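PDB 6WOP: 4-aminobutyrate transaminase from Acinetobacter baumannii, which probably catalyses the pyridoxal 5'-phosphate-dependent transfer of the amino group of 4-aminobutyrate to 2-oxoglutarate, as a class-III aminotransferase. Local coordinates for residues H58-P61 against K62-A65; S86-A89 against L90-I94; I304-A307 against A308-V312; I313-I316 against E317-L321. All blocks are in the same frame, centred on the assembly; numbering follows the deposited sequence. Where two conformers were deposited one is given.

Overall arrangement
The four contacts lie on or at the ends of helices 61-71, 85-97 and 303-318 of a class-III aminotransferase. Interactions 3 and 4 succeed each other on helix 303-318, their centres about 13 Å apart, and this helix joins the other two. Interaction 1 packs on interaction 3 (centres about 10 Å apart) and reaches interaction 4 through His60 NE2 and Glu319 OE2, 3.0 Å apart. Interaction 2, also about 10 Å from interaction 3 by centres, meets it where His310 NE2 lies 2.9 Å from Ser86 O, and is tied to interaction 4 by a salt bridge, Arg93 NH2 to Asp314 OD1 at 2.8 Å. Interactions 1 and 2 do not touch, with nearest atoms about 10 Å apart, yet both contact the second subunit.

Interaction 1 (H58-P61 against K62-A65); sequences HRHP and KVIA
A histidine N-cap starts helix 61-71: His60 accepts the N-H of Lys62 on its ring. The ring gets there because CG stands anti to the backbone N (chi1 -176°), beside the carbonyl carbon and hence close to the first turn. ND1 lies 3.0 Å from Lys62 N, with an N-H...N angle of 139° and the donor tilted out of the ring plane, so the bond is bent. CB of Lys62 follows alongside, 3.4 Å from His60 CE1. Pro61 suits the first helical position, which needs no N-H donor, and its CD rests over one face of the imidazole. His60 O then takes the N-H of Ile64 at 2.9 Å in a nearly straight bond. Ahead of the cap, Arg59 has left-handed backbone angles, and its CA meets Ile64 CG1 at 3.6 Å; the branched apolar chain thus closes over the incoming loop. Since ND1 is an acceptor, NE2 probably carries the proton and donates to Glu319. Arg59 NH1 forms a salt bridge with Glu32, while Arg59 NE donates to Leu71 O of the second subunit. Val63 packs on Ala308, Ala311 and Val312 of helix 303-318, and Arg59 touches Lys30 of strand 28-32.

Interaction 2 (S86-A89 against L90-I94); sequences SYVA and LAERI
Glu92 folds back along its own helix over Val88 and Ala89, one turn earlier. Its CB sits 3.4 Å from Ala89 O. The next carbon, CG, lies anti to the carbonyl carbon (chi1 -69°), which turns the chain toward the preceding turn and brings CG within 3.3 Å of Val88 O. CD follows at 3.8 Å from that same oxygen. The carboxylate then spreads over the two residues: OE1 reaches Ala89 CA at 3.5 Å, and OE2 passes Val88 CG1 at 4.1 Å, the two side chains crossing at a slant. The small methyl of Ala89 leaves the acid room to lie close, and OE1 goes on to a salt bridge with Arg11 of the second subunit. Beneath these chains run regular alpha-helical bonds, such as Glu92 N to Val88 O at 3.0 Å. Arg93 starts out like Glu92, its CG 3.3 Å from Ala89 O, but bends at chi3 (80°) and sends its guanidinium to Asp314 and to His310 O. Helix 85-97 therefore leans on helix 303-318 through Ala89, Leu90 and Arg93, rests on strand 104-109 through Tyr87, Leu90 and Ala91, and meets the second subunit along Val88 and Glu92.

Interaction 3 (I304-A307 against A308-V312); sequences IAVA and AAHAV
Ile304 O accepts the N-H of Ala308, and the same four-residue spacing continues through Ala305-Ala309 and Val306-His310 to Ala307-Ala311. These are alpha-helical bonds; that of Ala309 N to Ala305 O measures 2.9 Å, while that of Ala311 N to Ala307 O stretches to 3.3 Å. Val306 and His310, one turn apart, lie side by side and point the same way. Val306 CG1 is 3.9 Å from His310 CD2, and that ring carbon also approaches Val306 O at 3.3 Å, obliquely to the ring. A chi1 of -83° sets the imidazole back toward the earlier turn, where the beta-branched valine gives it an apolar flank. The segments form the alanine-rich first half of helix 303-318: the methyls of Ala308 and Ala309 let neighbouring helices come close there, while Val306 and His310 fill the face toward helix 85-97. Ala308 faces Val63 and Val67 of helix 61-71, and Ala309 faces Leu90 of helix 85-97. Within the turn, the Ala309 methyl sits 3.4 Å from Ala305 O. The polar rim of His310 is used as well, NE2 donating to Ser86 O, a carbonyl that already accepts the N-H of Leu90. At the N-terminal end Ile304 packs on Phe275 of both its own chain and the second subunit.

Interaction 4 (I313-I316 against E317-L321); sequences IDAI and EEENL
Ile316 and Leu321 meet across a helix C-cap, where helix 303-318 stops and the chain turns into helix 321-342. The arrangement has main features of a Schellman motif. Asn320 takes left-handed backbone angles (55/49), which asparagine tolerates more readily than most residues, and Leu321 N comes back to Ile316 O at 3.0 Å. This six-to-one bond lies in the carbonyl plane, on a lone pair. Beside this bond the two apolar chains cross at about a right angle, Ile316 CG1 4.1 Å from Leu321 CD1, giving the hydrophobic closure expected at such an end. Earlier the bonds are still alpha-helical: Glu318 N to Asp314 O is 2.8 Å and Glu319 N to Ala315 O is 2.7 Å. Glu319 lays its CG 3.4 Å from Ala315 O and its OE2 4.0 Å from the Ala315 methyl, a small group that lets the carboxylate come near on its way to His60. Glu317 runs beside Ile313, with CG 3.4 Å from Ile313 O and CD 4.1 Å from Ile313 CG2. The last turn is rich in acids, and a helix C-terminus should be unfavourable for negative charge. Arg93, paired with Asp314, and Arg97, paired with Glu317, both on helix 85-97, probably offset that cost and bind the two helices together by charge.

Interaction 1 (H58-P61 against K62-A65)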
loop_
_atom_site.group_PDB
_atom_site.type_symbol
_atom_site.label_atom_id
_atom_site.label_comp_id
_atom_site.label_asym_id
_atom_site.label_seq_id
_atom_site.Cartn_x
_atom_site.Cartn_y
_atom_site.Cartn_z
ATOM N N HIS A 58 -11.650 -15.789 37.452
ATOM C CA HIS A 58 -12.751 -14.821 37.456
ATOM C C HIS A 58 -12.888 -14.188 38.840
ATOM O O HIS A 58 -12.980 -14.897 39.854
ATOM C CB HIS A 58 -14.063 -15.512 37.121
ATOM C CG HIS A 58 -14.166 -16.017 35.703
ATOM N ND1 HIS A 58 -14.639 -15.234 34.659
ATOM C CD2 HIS A 58 -13.920 -17.236 35.180
ATOM C CE1 HIS A 58 -14.685 -15.962 33.557
ATOM N NE2 HIS A 58 -14.255 -17.182 33.845
ATOM N N ARG A 59 -12.922 -12.862 38.894
ATOM C CA ARG A 59 -13.192 -12.145 40.147
ATOM C C ARG A 59 -12.276 -12.616 41.281
ATOM O O ARG A 59 -12.736 -12.892 42.397
ATOM C CB ARG A 59 -14.685 -12.264 40.536
ATOM C CG ARG A 59 -15.669 -11.487 39.546
ATOM C CD ARG A 59 -17.150 -11.867 39.783
ATOM N NE ARG A 59 -17.512 -11.657 41.201
ATOM C CZ ARG A 59 -17.908 -12.620 42.028
ATOM N NH1 ARG A 59 -18.056 -13.878 41.581
ATOM N NH2 ARG A 59 -18.154 -12.313 43.296
ATOM N N HIS A 60 -10.964 -12.692 40.998
ATOM C CA HIS A 60 -10.026 -12.966 42.074
ATOM C C HIS A 60 -10.250 -11.952 43.192
ATOM O O HIS A 60 -10.343 -10.741 42.915
ATOM C CB HIS A 60 -8.589 -12.886 41.538
ATOM C CG HIS A 60 -7.552 -13.254 42.540
ATOM N ND1 HIS A 60 -7.208 -12.419 43.575
ATOM C CD2 HIS A 60 -6.781 -14.365 42.668
ATOM C CE1 HIS A 60 -6.266 -12.999 44.305
ATOM N NE2 HIS A 60 -5.972 -14.168 43.759
ATOM N N PRO A 61 -10.340 -12.397 44.463
ATOM C CA PRO A 61 -10.704 -11.464 45.544
ATOM C C PRO A 61 -9.806 -10.254 45.653
ATOM O O PRO A 61 -10.298 -9.158 45.967
ATOM C CB PRO A 61 -10.598 -12.320 46.798
ATOM C CG PRO A 61 -10.758 -13.732 46.331
ATOM C CD PRO A 61 -10.182 -13.785 44.950
ATOM N N LYS A 62 -8.499 -10.410 45.464
ATOM C CA LYS A 62 -7.584 -9.285 45.542
ATOM C C LYS A 62 -7.831 -8.278 44.419
ATOM O O LYS A 62 -7.662 -7.070 44.617
ATOM C CB LYS A 62 -6.131 -9.774 45.509
ATOM C CG LYS A 62 -5.816 -10.587 46.755
ATOM C CD LYS A 62 -5.127 -9.780 47.815
ATOM C CE LYS A 62 -4.583 -10.634 48.924
ATOM N NZ LYS A 62 -4.853 -10.021 50.250
ATOM N N VAL A 63 -7.956 -8.805 43.209
ATOM C CA VAL A 63 -8.250 -7.968 42.059
ATOM C C VAL A 63 -9.525 -7.152 42.294
ATOM O O VAL A 63 -9.564 -5.918 42.078
ATOM C CB VAL A 63 -8.349 -8.835 40.795
ATOM C CG1 VAL A 63 -8.697 -7.925 39.612
ATOM C CG2 VAL A 63 -7.014 -9.585 40.531
ATOM N N ILE A 64 -10.608 -7.833 42.702
ATOM C CA ILE A 64 -11.868 -7.144 42.875
ATOM C C ILE A 64 -11.747 -6.109 43.991
ATOM O O ILE A 64 -12.271 -4.985 43.868
ATOM C CB ILE A 64 -13.009 -8.161 43.149
ATOM C CG1 ILE A 64 -13.274 -9.014 41.887
ATOM C CG2 ILE A 64 -14.295 -7.429 43.560
ATOM C CD1 ILE A 64 -13.451 -8.099 40.590
ATOM N N ALA A 65 -11.043 -6.463 45.090
ATOM C CA ALA A 65 -10.828 -5.476 46.154
ATOM C C ALA A 65 -10.096 -4.242 45.612
ATOM O O ALA A 65 -10.456 -3.103 45.926
ATOM C CB ALA A 65 -10.034 -6.072 47.319
#

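Interaction 2 (S86-A89 against L90-I94)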
loop_
_atom_site.group_PDB
_atom_site.type_symbol
_atom_site.label_atom_id
_atom_site.label_comp_id
_atom_site.label_asym_id
_atom_site.label_seq_id
_atom_site.Cartn_x
_atom_site.Cartn_y
_atom_site.Cartn_z
ATOM N N SER A 86 -0.701 5.445 39.867
ATOM C CA SER A 86 -0.716 3.981 39.764
ATOM C C SER A 86 -0.180 3.500 38.406
ATOM O O SER A 86 0.332 2.374 38.289
ATOM C CB SER A 86 -2.135 3.455 39.935
ATOM O OG SER A 86 -2.999 4.169 39.015
ATOM N N TYR A 87 -0.336 4.303 37.384
ATOM C CA TYR A 87 0.187 4.009 36.033
ATOM C C TYR A 87 1.733 4.018 36.021
ATOM O O TYR A 87 2.363 3.131 35.580
ATOM C CB TYR A 87 -0.321 5.078 35.078
ATOM C CG TYR A 87 0.064 4.992 33.603
ATOM C CD1 TYR A 87 1.383 5.037 33.207
ATOM C CD2 TYR A 87 -0.907 4.955 32.601
ATOM C CE1 TYR A 87 1.751 4.991 31.882
ATOM C CE2 TYR A 87 -0.549 4.912 31.262
ATOM C CZ TYR A 87 0.799 4.946 30.896
ATOM O OH TYR A 87 1.173 4.908 29.604
ATOM N N VAL A 88 2.282 5.055 36.601
ATOM C CA VAL A 88 3.731 5.123 36.706
ATOM C C VAL A 88 4.218 3.934 37.487
ATOM O O VAL A 88 5.236 3.355 37.165
ATOM C CB VAL A 88 4.137 6.454 37.381
ATOM C CG1 VAL A 88 5.680 6.529 37.659
ATOM C CG2 VAL A 88 3.633 7.678 36.520
ATOM N N ALA A 89 3.553 3.649 38.627
ATOM C CA ALA A 89 4.021 2.553 39.474
ATOM C C ALA A 89 3.941 1.232 38.709
ATOM O O ALA A 89 4.812 0.369 38.856
ATOM C CB ALA A 89 3.194 2.490 40.789
ATOM N N LEU A 90 2.854 1.028 37.927
ATOM C CA LEU A 90 2.739 -0.209 37.142
ATOM C C LEU A 90 3.864 -0.307 36.113
ATOM O O LEU A 90 4.454 -1.370 35.937
ATOM C CB LEU A 90 1.385 -0.306 36.431
ATOM C CG LEU A 90 1.041 -1.662 35.782
ATOM C CD1 LEU A 90 0.934 -2.816 36.879
ATOM C CD2 LEU A 90 -0.271 -1.520 34.960
ATOM N N ALA A 91 4.196 0.804 35.450
ATOM C CA ALA A 91 5.338 0.782 34.527
ATOM C C ALA A 91 6.614 0.369 35.259
ATOM O O ALA A 91 7.356 -0.502 34.784
ATOM C CB ALA A 91 5.483 2.166 33.873
ATOM N N GLU A 92 6.823 0.916 36.483
ATOM C CA GLU A 92 8.030 0.573 37.242
ATOM C C GLU A 92 8.076 -0.915 37.547
ATOM O O GLU A 92 9.128 -1.565 37.440
ATOM C CB GLU A 92 8.067 1.388 38.555
ATOM C CG GLU A 92 8.306 2.857 38.356
ATOM C CD GLU A 92 8.096 3.666 39.632
ATOM O OE1 GLU A 92 7.260 3.264 40.488
ATOM O OE2 GLU A 92 8.753 4.717 39.765
ATOM N N ARG A 93 6.923 -1.479 37.942
ATOM C CA ARG A 93 6.877 -2.889 38.301
ATOM C C ARG A 93 7.123 -3.804 37.092
ATOM O O ARG A 93 7.766 -4.849 37.214
ATOM C CB ARG A 93 5.521 -3.177 38.957
ATOM C CG ARG A 93 5.427 -2.484 40.347
ATOM C CD ARG A 93 4.134 -2.949 41.080
ATOM N NE ARG A 93 4.271 -4.256 41.723
ATOM C CZ ARG A 93 3.238 -5.005 42.117
ATOM N NH1 ARG A 93 1.967 -4.573 41.931
ATOM N NH2 ARG A 93 3.466 -6.140 42.749
ATOM N N ILE A 94 6.586 -3.457 35.935
ATOM C CA ILE A 94 6.853 -4.250 34.731
ATOM C C ILE A 94 8.280 -4.063 34.277
ATOM O O ILE A 94 8.938 -5.027 33.858
ATOM C CB ILE A 94 5.843 -3.841 33.621
ATOM C CG1 ILE A 94 4.394 -4.200 34.018
ATOM C CG2 ILE A 94 6.181 -4.478 32.251
ATOM C CD1 ILE A 94 4.110 -5.662 33.887
#

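Interaction 3 (I304-A307 against A308-V312)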
loop_
_atom_site.group_PDB
_atom_site.type_symbol
_atom_site.label_atom_id
_atom_site.label_comp_id
_atom_site.label_asym_id
_atom_site.label_seq_id
_atom_site.Cartn_x
_atom_site.Cartn_y
_atom_site.Cartn_z
ATOM N N ILE A 304 -9.017 1.796 36.485
ATOM C CA ILE A 304 -9.644 0.545 36.952
ATOM C C ILE A 304 -8.744 -0.645 36.641
ATOM O O ILE A 304 -8.432 -1.466 37.510
ATOM C CB ILE A 304 -11.021 0.391 36.264
ATOM C CG1 ILE A 304 -11.938 1.548 36.646
ATOM C CG2 ILE A 304 -11.720 -0.986 36.483
ATOM C CD1 ILE A 304 -12.239 1.559 38.089
ATOM N N ALA A 305 -8.328 -0.764 35.374
ATOM C CA ALA A 305 -7.521 -1.897 34.940
ATOM C C ALA A 305 -6.116 -1.831 35.487
ATOM O O ALA A 305 -5.488 -2.878 35.681
ATOM C CB ALA A 305 -7.470 -1.973 33.401
ATOM N N VAL A 306 -5.589 -0.628 35.706
ATOM C CA VAL A 306 -4.272 -0.491 36.309
ATOM C C VAL A 306 -4.324 -1.004 37.759
ATOM O O VAL A 306 -3.440 -1.727 38.227
ATOM C CB VAL A 306 -3.836 0.974 36.235
ATOM C CG1 VAL A 306 -2.689 1.238 37.224
ATOM C CG2 VAL A 306 -3.397 1.336 34.758
ATOM N N ALA A 307 -5.402 -0.697 38.461
ATOM C CA ALA A 307 -5.503 -1.212 39.831
ATOM C C ALA A 307 -5.560 -2.721 39.821
ATOM O O ALA A 307 -4.977 -3.391 40.700
ATOM C CB ALA A 307 -6.749 -0.634 40.537
ATOM N N ALA A 308 -6.293 -3.266 38.865
ATOM C CA ALA A 308 -6.459 -4.712 38.757
ATOM C C ALA A 308 -5.123 -5.357 38.442
ATOM O O ALA A 308 -4.772 -6.374 39.047
ATOM C CB ALA A 308 -7.487 -5.076 37.666
ATOM N N ALA A 309 -4.351 -4.746 37.551
ATOM C CA ALA A 309 -3.072 -5.329 37.125
ATOM C C ALA A 309 -2.076 -5.318 38.276
ATOM O O ALA A 309 -1.226 -6.215 38.379
ATOM C CB ALA A 309 -2.520 -4.556 35.888
ATOM N N HIS A 310 -2.090 -4.276 39.111
ATOM C CA HIS A 310 -1.211 -4.325 40.284
ATOM C C HIS A 310 -1.549 -5.539 41.140
ATOM O O HIS A 310 -0.657 -6.153 41.734
ATOM C CB HIS A 310 -1.344 -3.057 41.151
ATOM C CG HIS A 310 -0.525 -1.909 40.664
ATOM N ND1 HIS A 310 0.846 -1.843 40.820
ATOM C CD2 HIS A 310 -0.894 -0.769 40.031
ATOM C CE1 HIS A 310 1.295 -0.710 40.294
ATOM N NE2 HIS A 310 0.256 -0.034 39.820
ATOM N N ALA A 311 -2.851 -5.843 41.273
ATOM C CA ALA A 311 -3.223 -6.948 42.137
ATOM C C ALA A 311 -2.952 -8.274 41.447
ATOM O O ALA A 311 -2.697 -9.284 42.124
ATOM C CB ALA A 311 -4.690 -6.861 42.556
ATOM N N VAL A 312 -2.978 -8.295 40.114
ATOM C CA VAL A 312 -2.597 -9.527 39.401
ATOM C C VAL A 312 -1.135 -9.881 39.686
ATOM O O VAL A 312 -0.778 -11.037 39.982
ATOM C CB VAL A 312 -2.815 -9.350 37.883
ATOM C CG1 VAL A 312 -2.033 -10.461 37.110
ATOM C CG2 VAL A 312 -4.303 -9.352 37.536
#

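Interaction 4 (I313-I316 against E317-L321)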
loop_
_atom_site.group_PDB
_atom_site.type_symbol
_atom_site.label_atom_id
_atom_site.label_comp_id
_atom_site.label_asym_id
_atom_site.label_seq_id
_atom_site.Cartn_x
_atom_site.Cartn_y
_atom_site.Cartn_z
ATOM N N ILE A 313 -0.246 -8.895 39.558
ATOM C CA ILE A 313 1.145 -9.166 39.850
ATOM C C ILE A 313 1.295 -9.597 41.293
ATOM O O ILE A 313 2.072 -10.513 41.600
ATOM C CB ILE A 313 1.987 -7.924 39.542
ATOM C CG1 ILE A 313 1.870 -7.632 38.043
ATOM C CG2 ILE A 313 3.465 -8.063 40.075
ATOM C CD1 ILE A 313 2.549 -6.354 37.671
ATOM N N ASP A 314 0.625 -8.895 42.208
ATOM C CA ASP A 314 0.680 -9.299 43.620
ATOM C C ASP A 314 0.292 -10.757 43.767
ATOM O O ASP A 314 0.927 -11.530 44.496
ATOM C CB ASP A 314 -0.327 -8.455 44.417
ATOM C CG ASP A 314 0.147 -7.054 44.692
ATOM O OD1 ASP A 314 1.314 -6.762 44.393
ATOM O OD2 ASP A 314 -0.664 -6.243 45.264
ATOM N N ALA A 315 -0.800 -11.142 43.105
ATOM C CA ALA A 315 -1.330 -12.488 43.333
ATOM C C ALA A 315 -0.390 -13.518 42.733
ATOM O O ALA A 315 -0.115 -14.555 43.352
ATOM C CB ALA A 315 -2.731 -12.636 42.712
ATOM N N ILE A 316 0.126 -13.252 41.525
ATOM C CA ILE A 316 1.040 -14.204 40.895
ATOM C C ILE A 316 2.214 -14.500 41.814
ATOM O O ILE A 316 2.636 -15.655 41.978
ATOM C CB ILE A 316 1.508 -13.657 39.530
ATOM C CG1 ILE A 316 0.350 -13.748 38.501
ATOM C CG2 ILE A 316 2.795 -14.371 39.038
ATOM C CD1 ILE A 316 0.678 -12.909 37.200
ATOM N N GLU A 317 2.760 -13.463 42.451
ATOM C CA GLU A 317 3.962 -13.673 43.259
ATOM C C GLU A 317 3.628 -14.147 44.664
ATOM O O GLU A 317 4.345 -14.989 45.227
ATOM C CB GLU A 317 4.771 -12.390 43.286
ATOM C CG GLU A 317 5.162 -12.020 41.805
ATOM C CD GLU A 317 6.094 -10.820 41.680
ATOM O OE1 GLU A 317 6.185 -10.041 42.662
ATOM O OE2 GLU A 317 6.751 -10.650 40.607
ATOM N N GLU A 318 2.517 -13.659 45.216
ATOM C CA GLU A 318 2.119 -14.073 46.559
ATOM C C GLU A 318 1.586 -15.495 46.565
ATOM O O GLU A 318 1.776 -16.225 47.539
ATOM C CB GLU A 318 1.066 -13.106 47.127
ATOM C CG GLU A 318 0.417 -13.576 48.429
ATOM C CD GLU A 318 1.376 -13.658 49.589
ATOM O OE1 GLU A 318 1.076 -14.396 50.559
ATOM O OE2 GLU A 318 2.431 -12.990 49.545
ATOM N N GLU A 319 0.897 -15.904 45.509
ATOM C CA GLU A 319 0.278 -17.217 45.433
ATOM C C GLU A 319 1.116 -18.198 44.639
ATOM O O GLU A 319 0.672 -19.322 44.408
ATOM C CB GLU A 319 -1.138 -17.068 44.838
ATOM C CG GLU A 319 -1.926 -16.094 45.749
ATOM C CD GLU A 319 -3.351 -15.761 45.274
ATOM O OE1 GLU A 319 -3.864 -16.463 44.393
ATOM O OE2 GLU A 319 -3.956 -14.829 45.853
ATOM N N ASN A 320 2.327 -17.801 44.222
ATOM C CA ASN A 320 3.246 -18.709 43.533
ATOM C C ASN A 320 2.582 -19.332 42.312
ATOM O O ASN A 320 2.608 -20.552 42.116
ATOM C CB ASN A 320 3.733 -19.825 44.475
ATOM C CG ASN A 320 4.484 -19.303 45.649
ATOM O OD1 ASN A 320 5.427 -18.538 45.499
ATOM N ND2 ASN A 320 4.084 -19.728 46.840
ATOM N N LEU A 321 1.966 -18.496 41.497
ATOM C CA LEU A 321 1.226 -19.019 40.367
ATOM C C LEU A 321 2.113 -19.469 39.203
ATOM O O LEU A 321 1.652 -20.307 38.417
ATOM C CB LEU A 321 0.209 -17.988 39.856
ATOM C CG LEU A 321 -0.917 -17.677 40.841
ATOM C CD1 LEU A 321 -1.955 -16.743 40.171
ATOM C CD2 LEU A 321 -1.597 -18.910 41.469
#